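Local coordinates for protein beta-xylosidase (PDB 4MLG) that probably hydrolyses xylo-oligosaccharides, releasing xylose as a beta-xylosidase of glycoside hydrolase family 43 with a beta-propeller fold, at residues K49-F54 / V69-E74; R81-S86 / F99-Q104; I107-V112 / E126-G131. One frame throughout, in Å; residues are numbered along the deposited sequence.

Interaction 1: residues K49-F54 / V69-E74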
loop_
_atom_site.group_PDB
_atom_site.type_symbol
_atom_site.label_atom_id
_atom_site.label_comp_id
_atom_site.label_asym_id
_atom_site.label_seq_id
_atom_site.Cartn_x
_atom_site.Cartn_y
_atom_site.Cartn_z
ATOM N N LYS A 49 -16.842 6.980 -9.573
ATOM C CA LYS A 49 -16.658 7.655 -8.293
ATOM C C LYS A 49 -17.764 7.393 -7.270
ATOM O O LYS A 49 -17.728 7.938 -6.168
ATOM C CB LYS A 49 -16.492 9.162 -8.508
ATOM C CG LYS A 49 -17.599 9.797 -9.333
ATOM C CD LYS A 49 -17.337 11.276 -9.559
ATOM C CE LYS A 49 -18.408 11.899 -10.440
ATOM N NZ LYS A 49 -18.186 13.358 -10.641
ATOM N N ASP A 50 -18.738 6.558 -7.624
ATOM C CA ASP A 50 -19.830 6.259 -6.700
ATOM C C ASP A 50 -20.526 4.922 -6.971
ATOM O O ASP A 50 -20.243 4.248 -7.962
ATOM C CB ASP A 50 -20.855 7.397 -6.691
ATOM C CG ASP A 50 -21.526 7.588 -8.034
ATOM O OD1 ASP A 50 -20.944 7.164 -9.055
ATOM O OD2 ASP A 50 -22.634 8.163 -8.070
ATOM N N TYR A 51 -21.435 4.551 -6.071
ATOM C CA TYR A 51 -22.197 3.312 -6.191
ATOM C C TYR A 51 -23.695 3.563 -6.064
ATOM O O TYR A 51 -24.140 4.256 -5.149
ATOM C CB TYR A 51 -21.776 2.311 -5.111
ATOM C CG TYR A 51 -20.425 1.674 -5.326
ATOM C CD1 TYR A 51 -19.972 1.367 -6.601
ATOM C CD2 TYR A 51 -19.600 1.376 -4.249
ATOM C CE1 TYR A 51 -18.735 0.782 -6.799
ATOM C CE2 TYR A 51 -18.364 0.793 -4.435
ATOM C CZ TYR A 51 -17.935 0.498 -5.711
ATOM O OH TYR A 51 -16.701 -0.082 -5.894
ATOM N N HIS A 52 -24.465 2.990 -6.982
ATOM C CA HIS A 52 -25.917 2.960 -6.856
ATOM C C HIS A 52 -26.348 1.544 -6.482
ATOM O O HIS A 52 -25.562 0.601 -6.592
ATOM C CB HIS A 52 -26.588 3.383 -8.165
ATOM C CG HIS A 52 -26.526 4.856 -8.432
ATOM N ND1 HIS A 52 -27.643 5.663 -8.413
ATOM C CD2 HIS A 52 -25.483 5.665 -8.734
ATOM C CE1 HIS A 52 -27.291 6.906 -8.687
ATOM N NE2 HIS A 52 -25.986 6.934 -8.886
ATOM N N VAL A 53 -27.590 1.395 -6.035
ATOM C CA VAL A 53 -28.131 0.079 -5.710
ATOM C C VAL A 53 -29.511 -0.117 -6.329
ATOM O O VAL A 53 -30.438 0.645 -6.057
ATOM C CB VAL A 53 -28.218 -0.150 -4.185
ATOM C CG1 VAL A 53 -28.996 -1.420 -3.878
ATOM C CG2 VAL A 53 -26.828 -0.219 -3.575
ATOM N N PHE A 54 -29.640 -1.140 -7.168
ATOM C CA PHE A 54 -30.909 -1.432 -7.824
ATOM C C PHE A 54 -31.530 -2.717 -7.285
ATOM O O PHE A 54 -30.820 -3.650 -6.910
ATOM C CB PHE A 54 -30.719 -1.531 -9.339
ATOM C CG PHE A 54 -30.147 -0.288 -9.961
ATOM C CD1 PHE A 54 -30.967 0.778 -10.293
ATOM C CD2 PHE A 54 -28.790 -0.188 -10.219
ATOM C CE1 PHE A 54 -30.444 1.922 -10.866
ATOM C CE2 PHE A 54 -28.262 0.952 -10.790
ATOM C CZ PHE A 54 -29.089 2.009 -11.115
ATOM N N VAL A 69 -27.568 6.828 -4.685
ATOM C CA VAL A 69 -26.174 6.670 -4.286
ATOM C C VAL A 69 -26.065 6.175 -2.844
ATOM O O VAL A 69 -26.713 6.708 -1.944
ATOM C CB VAL A 69 -25.399 7.995 -4.434
ATOM C CG1 VAL A 69 -23.966 7.840 -3.943
ATOM C CG2 VAL A 69 -25.426 8.464 -5.880
ATOM N N VAL A 70 -25.245 5.149 -2.635
ATOM C CA VAL A 70 -25.048 4.580 -1.306
ATOM C C VAL A 70 -23.606 4.748 -0.840
ATOM O O VAL A 70 -23.289 4.499 0.323
ATOM C CB VAL A 70 -25.398 3.085 -1.280
ATOM C CG1 VAL A 70 -26.888 2.884 -1.509
ATOM C CG2 VAL A 70 -24.580 2.337 -2.321
ATOM N N LEU A 71 -22.739 5.167 -1.758
ATOM C CA LEU A 71 -21.326 5.359 -1.454
ATOM C C LEU A 71 -20.655 6.190 -2.540
ATOM O O LEU A 71 -20.906 5.986 -3.727
ATOM C CB LEU A 71 -20.619 4.005 -1.330
ATOM C CG LEU A 71 -19.173 4.013 -0.827
ATOM C CD1 LEU A 71 -19.118 4.422 0.636
ATOM C CD2 LEU A 71 -18.518 2.654 -1.029
ATOM N N ARG A 72 -19.808 7.130 -2.130
ATOM C CA ARG A 72 -19.008 7.908 -3.072
ATOM C C ARG A 72 -17.595 8.106 -2.529
ATOM O O ARG A 72 -17.364 7.995 -1.325
ATOM C CB ARG A 72 -19.667 9.257 -3.376
ATOM C CG ARG A 72 -19.704 10.221 -2.203
ATOM C CD ARG A 72 -20.422 11.515 -2.567
ATOM N NE ARG A 72 -21.826 11.292 -2.900
ATOM C CZ ARG A 72 -22.824 11.356 -2.023
ATOM N NH1 ARG A 72 -22.576 11.638 -0.752
ATOM N NH2 ARG A 72 -24.072 11.137 -2.416
ATOM N N THR A 73 -16.657 8.400 -3.425
ATOM C CA THR A 73 -15.249 8.538 -3.057
ATOM C C THR A 73 -14.996 9.602 -1.987
ATOM O O THR A 73 -14.065 9.476 -1.197
ATOM C CB THR A 73 -14.369 8.837 -4.287
ATOM O OG1 THR A 73 -14.819 10.041 -4.920
ATOM C CG2 THR A 73 -14.440 7.691 -5.282
ATOM N N GLU A 74 -15.822 10.642 -1.962
ATOM C CA GLU A 74 -15.670 11.705 -0.971
ATOM C C GLU A 74 -15.905 11.192 0.446
ATOM O O GLU A 74 -15.268 11.649 1.395
ATOM C CB GLU A 74 -16.624 12.868 -1.256
ATOM C CG GLU A 74 -16.348 13.625 -2.544
ATOM C CD GLU A 74 -17.152 13.097 -3.714
ATOM O OE1 GLU A 74 -17.692 13.923 -4.481
ATOM O OE2 GLU A 74 -17.243 11.862 -3.872
#
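Tyr-51 and Leu-71 face each other across an antiparallel beta hairpin, strands 50-56 and 64-72, in one blade of the propeller. Three backbone bonds join the segments. Tyr-51 uses both of its polar main-chain atoms: its N gives a hydrogen bond to Leu-71 O (2.8 Å), and its O takes one from Val-70 N (2.9 Å), at a nearly straight 165°. At the end of the ladder Thr-73 N donates to Lys-49 O (3.0 Å), coming in tilted from the carbonyl plane. Asp-50 and Arg-72 form the non-hydrogen-bonded pair between these bonds, their CB atoms on the same face of the sheet.

On the other face Tyr-51 and Leu-71 point the same way side by side, and Leu-71 CD2 meets the edge of the tyrosine ring at CD2 (3.6 Å). The phenol reaches into the next blade, where its OH donates to Trp-84 O. Val-53 and Val-70 cross at about a right angle through their CG2 methyls.

Several other polar ends are held from outside the two segments. Asp-50 OD1 takes a weak hydrogen bond from His-31 ND1, and His-52 ND1 makes a weak one with Asp-66 OD1. The imidazole of His-52 has Val-69 N over one face, near the rim. Within 69-74, Thr-73 OG1 donates to Glu-74 OE2 (3.2 Å), meeting it from above the carboxylate plane.

Interaction 2: residues R81-S86 / F99-Q104. With CA (calcium ion), chain M.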
loop_
_atom_site.group_PDB
_atom_site.type_symbol
_atom_site.label_atom_id
_atom_site.label_comp_id
_atom_site.label_asym_id
_atom_site.label_seq_id
_atom_site.Cartn_x
_atom_site.Cartn_y
_atom_site.Cartn_z
ATOM N N ARG A 81 -8.697 7.410 -5.788
ATOM C CA ARG A 81 -9.548 7.530 -6.969
ATOM C C ARG A 81 -10.017 6.175 -7.496
ATOM O O ARG A 81 -9.452 5.134 -7.156
ATOM C CB ARG A 81 -8.825 8.299 -8.079
ATOM C CG ARG A 81 -7.506 7.681 -8.511
ATOM C CD ARG A 81 -6.742 8.623 -9.425
ATOM N NE ARG A 81 -5.455 8.073 -9.837
ATOM C CZ ARG A 81 -5.238 7.480 -11.005
ATOM N NH1 ARG A 81 -6.225 7.359 -11.882
ATOM N NH2 ARG A 81 -4.033 7.011 -11.301
ATOM N N GLN A 82 -11.068 6.214 -8.313
ATOM C CA GLN A 82 -11.563 5.054 -9.059
ATOM C C GLN A 82 -12.207 3.955 -8.210
ATOM O O GLN A 82 -11.527 3.054 -7.720
ATOM C CB GLN A 82 -10.460 4.477 -9.957
ATOM C CG GLN A 82 -9.982 5.441 -11.036
ATOM C CD GLN A 82 -8.696 4.992 -11.698
ATOM O OE1 GLN A 82 -7.670 4.830 -11.040
ATOM N NE2 GLN A 82 -8.744 4.787 -13.010
ATOM N N LEU A 83 -13.526 4.040 -8.050
ATOM C CA LEU A 83 -14.310 2.976 -7.429
ATOM C C LEU A 83 -14.703 1.951 -8.481
ATOM O O LEU A 83 -15.616 2.190 -9.271
ATOM C CB LEU A 83 -15.582 3.539 -6.796
ATOM C CG LEU A 83 -15.514 4.057 -5.363
ATOM C CD1 LEU A 83 -16.888 4.527 -4.913
ATOM C CD2 LEU A 83 -14.984 2.976 -4.437
ATOM N N TRP A 84 -14.026 0.810 -8.490
ATOM C CA TRP A 84 -14.292 -0.207 -9.502
ATOM C C TRP A 84 -15.293 -1.264 -9.024
ATOM O O TRP A 84 -16.079 -1.009 -8.111
ATOM C CB TRP A 84 -12.982 -0.825 -10.007
ATOM C CG TRP A 84 -12.197 0.111 -10.900
ATOM C CD1 TRP A 84 -12.482 1.422 -11.163
ATOM C CD2 TRP A 84 -11.015 -0.197 -11.653
ATOM N NE1 TRP A 84 -11.552 1.948 -12.026
ATOM C CE2 TRP A 84 -10.640 0.975 -12.342
ATOM C CE3 TRP A 84 -10.236 -1.347 -11.809
ATOM C CZ2 TRP A 84 -9.520 1.029 -13.173
ATOM C CZ3 TRP A 84 -9.124 -1.291 -12.635
ATOM C CH2 TRP A 84 -8.778 -0.112 -13.305
ATOM N N ASP A 85 -15.270 -2.438 -9.650
ATOM C CA ASP A 85 -16.261 -3.485 -9.388
ATOM C C ASP A 85 -16.299 -3.949 -7.932
ATOM O O ASP A 85 -15.321 -4.485 -7.422
ATOM C CB ASP A 85 -16.010 -4.689 -10.298
ATOM C CG ASP A 85 -16.916 -5.863 -9.979
ATOM O OD1 ASP A 85 -18.122 -5.643 -9.740
ATOM O OD2 ASP A 85 -16.419 -7.007 -9.966
ATOM N N SER A 86 -17.444 -3.760 -7.282
ATOM C CA SER A 86 -17.618 -4.147 -5.883
ATOM C C SER A 86 -18.504 -5.384 -5.731
ATOM O O SER A 86 -19.059 -5.886 -6.708
ATOM C CB SER A 86 -18.219 -2.988 -5.090
ATOM O OG SER A 86 -19.477 -2.610 -5.623
ATOM N N PHE A 99 -15.328 -2.911 -1.742
ATOM C CA PHE A 99 -15.030 -2.088 -2.906
ATOM C C PHE A 99 -13.530 -1.955 -3.144
ATOM O O PHE A 99 -12.754 -1.820 -2.200
ATOM C CB PHE A 99 -15.657 -0.700 -2.752
ATOM C CG PHE A 99 -15.195 0.045 -1.529
ATOM C CD1 PHE A 99 -14.094 0.885 -1.584
ATOM C CD2 PHE A 99 -15.869 -0.089 -0.325
ATOM C CE1 PHE A 99 -13.668 1.567 -0.460
ATOM C CE2 PHE A 99 -15.449 0.594 0.801
ATOM C CZ PHE A 99 -14.347 1.423 0.732
ATOM N N PRO A 100 -13.120 -2.003 -4.418
ATOM C CA PRO A 100 -11.736 -1.735 -4.807
ATOM C C PRO A 100 -11.535 -0.240 -5.032
ATOM O O PRO A 100 -12.435 0.435 -5.531
ATOM C CB PRO A 100 -11.602 -2.494 -6.124
ATOM C CG PRO A 100 -12.962 -2.445 -6.712
ATOM C CD PRO A 100 -13.941 -2.433 -5.562
ATOM N N LEU A 101 -10.368 0.268 -4.656
ATOM C CA LEU A 101 -10.091 1.696 -4.759
ATOM C C LEU A 101 -8.603 1.948 -4.589
ATOM O O LEU A 101 -7.989 1.463 -3.638
ATOM C CB LEU A 101 -10.871 2.466 -3.690
ATOM C CG LEU A 101 -10.781 3.994 -3.684
ATOM C CD1 LEU A 101 -11.614 4.591 -4.806
ATOM C CD2 LEU A 101 -11.225 4.539 -2.340
ATOM N N LYS A 102 -8.019 2.695 -5.519
ATOM C CA LYS A 102 -6.629 3.096 -5.383
ATOM C C LYS A 102 -6.515 4.003 -4.169
ATOM O O LYS A 102 -7.328 4.908 -3.989
ATOM C CB LYS A 102 -6.143 3.828 -6.634
ATOM C CG LYS A 102 -6.030 2.960 -7.879
ATOM C CD LYS A 102 -5.409 3.750 -9.022
ATOM C CE LYS A 102 -5.202 2.899 -10.264
ATOM N NZ LYS A 102 -4.610 3.707 -11.366
ATOM N N ASP A 103 -5.519 3.751 -3.326
ATOM C CA ASP A 103 -5.285 4.605 -2.170
ATOM C C ASP A 103 -4.649 5.922 -2.605
ATOM O O ASP A 103 -4.593 6.234 -3.794
ATOM C CB ASP A 103 -4.415 3.898 -1.125
ATOM C CG ASP A 103 -3.129 3.339 -1.709
ATOM O OD1 ASP A 103 -2.676 3.831 -2.763
ATOM O OD2 ASP A 103 -2.563 2.403 -1.105
ATOM N N GLN A 104 -4.154 6.688 -1.643
ATOM C CA GLN A 104 -3.547 7.976 -1.952
ATOM C C GLN A 104 -2.147 7.814 -2.543
ATOM O O GLN A 104 -1.456 8.796 -2.811
ATOM C CB GLN A 104 -3.542 8.866 -0.711
ATOM C CG GLN A 104 -4.944 9.178 -0.215
ATOM C CD GLN A 104 -4.957 9.818 1.153
ATOM O OE1 GLN A 104 -3.921 10.240 1.666
ATOM N NE2 GLN A 104 -6.137 9.890 1.758
HETATM CA CA CA M . -17.828 -8.888 -10.001
HETATM O O HOH W 1 -6.500 4.203 -13.907
#
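Arg-81 and Lys-102 form the antiparallel hydrogen-bonded pair that joins these two segments. Lys-102 N donates to Arg-81 O (3.3 Å), lined up with the carbonyl but bent at the hydrogen to 135°, and the return bond from Arg-81 N to Lys-102 O is weak. Farther on, Trp-84 N makes another weak bond to Pro-100 O (3.4 Å). The ladder is therefore loosely bonded, and side chains carry much of the contact.

Among the polar groups, the extended Lys-102 chain runs beside Gln-82, both pointing the same way. A water takes hydrogen bonds from Gln-82 NE2 and from Lys-102 NZ (3.2 Å), bridging the two ends. Lys-102 CD lies over one face of the Arg-81 guanidinium, offset toward its rim, and the like charges at Arg-81 NH2 and Lys-102 NZ come within 3.4 Å; salt bridges from Arg-81 to Asp-106 and Asp-44 probably offset the repulsion.

The apolar contacts sit on Leu-83 and Pro-100. Leu-83 CD2 touches Phe-99 CD1 (3.6 Å) and Leu-101 CD1 (3.8 Å). Pro-100 CG packs on Trp-84 CB (3.7 Å), while its CD lies by Asp-85 O.

The metal contact comes last. Asp-85 CB points away from 99-104, and OD2 binds the calcium ion at 2.4 Å, with His-274 as second protein ligand. An innermost blade strand that delivers an acidic residue to the central cavity is a familiar feature of the five-bladed propeller of family 43.

Interaction 3: residues I107-V112 / E126-G131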
loop_
_atom_site.group_PDB
_atom_site.type_symbol
_atom_site.label_atom_id
_atom_site.label_comp_id
_atom_site.label_asym_id
_atom_site.label_seq_id
_atom_site.Cartn_x
_atom_site.Cartn_y
_atom_site.Cartn_z
ATOM N N ILE A 107 -2.280 2.931 -5.347
ATOM C CA ILE A 107 -2.191 1.480 -5.250
ATOM C C ILE A 107 -3.567 0.909 -4.928
ATOM O O ILE A 107 -4.204 1.326 -3.959
ATOM C CB ILE A 107 -1.190 1.046 -4.164
ATOM C CG1 ILE A 107 0.183 1.666 -4.426
ATOM C CG2 ILE A 107 -1.087 -0.469 -4.106
ATOM C CD1 ILE A 107 1.235 1.289 -3.402
ATOM N N PHE A 108 -4.030 -0.036 -5.742
ATOM C CA PHE A 108 -5.360 -0.603 -5.549
ATOM C C PHE A 108 -5.472 -1.376 -4.241
ATOM O O PHE A 108 -4.719 -2.317 -3.991
ATOM C CB PHE A 108 -5.777 -1.480 -6.734
ATOM C CG PHE A 108 -6.768 -0.820 -7.654
ATOM C CD1 PHE A 108 -8.044 -0.506 -7.208
ATOM C CD2 PHE A 108 -6.427 -0.512 -8.962
ATOM C CE1 PHE A 108 -8.958 0.107 -8.048
ATOM C CE2 PHE A 108 -7.338 0.098 -9.807
ATOM C CZ PHE A 108 -8.604 0.409 -9.347
ATOM N N ARG A 109 -6.412 -0.951 -3.404
ATOM C CA ARG A 109 -6.700 -1.624 -2.148
ATOM C C ARG A 109 -8.177 -1.980 -2.127
ATOM O O ARG A 109 -8.930 -1.581 -3.018
ATOM C CB ARG A 109 -6.366 -0.721 -0.958
ATOM C CG ARG A 109 -4.920 -0.250 -0.898
ATOM C CD ARG A 109 -3.958 -1.410 -0.696
ATOM N NE ARG A 109 -2.618 -0.953 -0.335
ATOM C CZ ARG A 109 -1.596 -1.764 -0.082
ATOM N NH1 ARG A 109 -1.754 -3.078 -0.154
ATOM N NH2 ARG A 109 -0.411 -1.261 0.241
ATOM N N ILE A 110 -8.591 -2.731 -1.112
ATOM C CA ILE A 110 -9.992 -3.109 -0.973
ATOM C C ILE A 110 -10.535 -2.666 0.379
ATOM O O ILE A 110 -9.990 -3.023 1.423
ATOM C CB ILE A 110 -10.185 -4.626 -1.145
ATOM C CG1 ILE A 110 -9.778 -5.055 -2.556
ATOM C CG2 ILE A 110 -11.630 -5.019 -0.866
ATOM C CD1 ILE A 110 -9.901 -6.543 -2.812
ATOM N N GLY A 111 -11.609 -1.883 0.355
ATOM C CA GLY A 111 -12.190 -1.355 1.575
ATOM C C GLY A 111 -13.525 -1.988 1.912
ATOM O O GLY A 111 -14.124 -2.675 1.081
ATOM N N VAL A 112 -13.993 -1.752 3.135
ATOM C CA VAL A 112 -15.256 -2.316 3.597
ATOM C C VAL A 112 -16.257 -1.228 3.979
ATOM O O VAL A 112 -15.927 -0.299 4.717
ATOM C CB VAL A 112 -15.043 -3.250 4.804
ATOM C CG1 VAL A 112 -16.377 -3.770 5.320
ATOM C CG2 VAL A 112 -14.129 -4.403 4.428
ATOM N N GLU A 126 -12.431 3.453 7.884
ATOM C CA GLU A 126 -11.503 4.552 7.639
ATOM C C GLU A 126 -10.242 4.110 6.905
ATOM O O GLU A 126 -9.519 4.935 6.348
ATOM C CB GLU A 126 -11.146 5.253 8.949
ATOM C CG GLU A 126 -12.346 5.848 9.661
ATOM C CD GLU A 126 -11.968 6.561 10.939
ATOM O OE1 GLU A 126 -10.756 6.755 11.175
ATOM O OE2 GLU A 126 -12.881 6.926 11.708
ATOM N N ASN A 127 -9.983 2.806 6.903
ATOM C CA ASN A 127 -8.796 2.266 6.250
ATOM C C ASN A 127 -9.106 1.008 5.448
ATOM O O ASN A 127 -10.041 0.275 5.773
ATOM C CB ASN A 127 -7.699 1.982 7.280
ATOM C CG ASN A 127 -7.178 3.245 7.940
ATOM O OD1 ASN A 127 -7.637 3.630 9.014
ATOM N ND2 ASN A 127 -6.214 3.896 7.297
ATOM N N PRO A 128 -8.328 0.756 4.385
ATOM C CA PRO A 128 -8.545 -0.449 3.582
ATOM C C PRO A 128 -8.160 -1.707 4.351
ATOM O O PRO A 128 -7.462 -1.618 5.361
ATOM C CB PRO A 128 -7.598 -0.249 2.397
ATOM C CG PRO A 128 -6.526 0.641 2.920
ATOM C CD PRO A 128 -7.227 1.580 3.855
ATOM N N ILE A 129 -8.617 -2.860 3.871
ATOM C CA ILE A 129 -8.292 -4.143 4.484
ATOM C C ILE A 129 -6.785 -4.383 4.485
ATOM O O ILE A 129 -6.117 -4.190 3.471
ATOM C CB ILE A 129 -8.988 -5.302 3.742
ATOM C CG1 ILE A 129 -10.508 -5.129 3.781
ATOM C CG2 ILE A 129 -8.590 -6.645 4.336
ATOM C CD1 ILE A 129 -11.265 -6.225 3.054
ATOM N N LYS A 130 -6.255 -4.797 5.631
ATOM C CA LYS A 130 -4.829 -5.063 5.770
ATOM C C LYS A 130 -4.374 -6.180 4.835
ATOM O O LYS A 130 -4.934 -7.277 4.846
ATOM C CB LYS A 130 -4.496 -5.428 7.217
ATOM C CG LYS A 130 -4.859 -4.352 8.226
ATOM C CD LYS A 130 -4.690 -4.853 9.649
ATOM C CE LYS A 130 -4.928 -3.738 10.651
ATOM N NZ LYS A 130 -6.273 -3.117 10.496
ATOM N N GLY A 131 -3.360 -5.891 4.026
ATOM C CA GLY A 131 -2.799 -6.878 3.122
ATOM C C GLY A 131 -3.504 -6.940 1.782
ATOM O O GLY A 131 -3.040 -7.612 0.860
HETATM O O HOH W 2 -11.675 -1.367 4.956
#
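This is a strand-to-loop contact at the outer part of a propeller blade: Ile-110 and its neighbours on strand 108-115 meet Pro-128 and Ile-129, in the loop that follows the short strand 123-124. One direct hydrogen bond links them. Ile-129 N donates to Ile-110 O at 2.8 Å, nearly straight at 168° and tilted 18° from the carbonyl plane. Beside it a water joins Val-112 N (3.0 Å), from which it accepts, to Asn-127 O, to which it donates, where the two are not bonded directly.

Apolar contacts flank these bonds. The ring of Pro-128 sets CB against Arg-109 CB (3.6 Å), with CG a little farther from the same atom. In Ile-129, CG1 stands anti to the carbonyl carbon (chi1 -60°), which puts it beside Ile-110 O and Val-112 CG2. Beyond it, Ile-129 CD1 meets Val-112 CG2 (3.7 Å) and, less closely, Ile-110 CG2 (4.1 Å). The isoleucine crosses both side chains obliquely. Tyr-98, on the neighbouring strand 94-102, touches both Val-112 and Ile-129.

The guanidinium of Arg-109 has partners elsewhere. NH1 donates to Ser-132 O, the next residue of the same loop after 126-131, and NH2 forms a salt bridge with Asp-103 of the second subunit. Gly-131 O accepts a hydrogen bond from Asn-105 ND2 of that subunit, so strand and loop alike contribute to the dimer interface.

The chain goes on along the outer edge of strand 108-115 past the end of strand 123-124 before it crosses to 138-141, consistent with the four-stranded up-and-down blade of a beta-propeller.

In the fold
From the N terminus the three contacts follow in series, none nested in or crossing another. Interaction 1 closes the hairpin between residues 54 and 69; the chain then passes into the next blade, where interaction 2 closes the hairpin between 86 and 99. Interaction 3 spans residues 113 to 125 and brings the exit loop back onto strand 108-115. Interactions 1 and 2, with centres 11 Å apart, meet where Tyr-51 packs on Phe-99, Ser-86 and Pro-100, joining neighbouring blades. Interactions 2 and 3 share one sheet: Phe-99 O with Gly-111 N and Leu-101 N with Arg-109 O carry the pairing from the calcium-bearing side outward to the subunit interface.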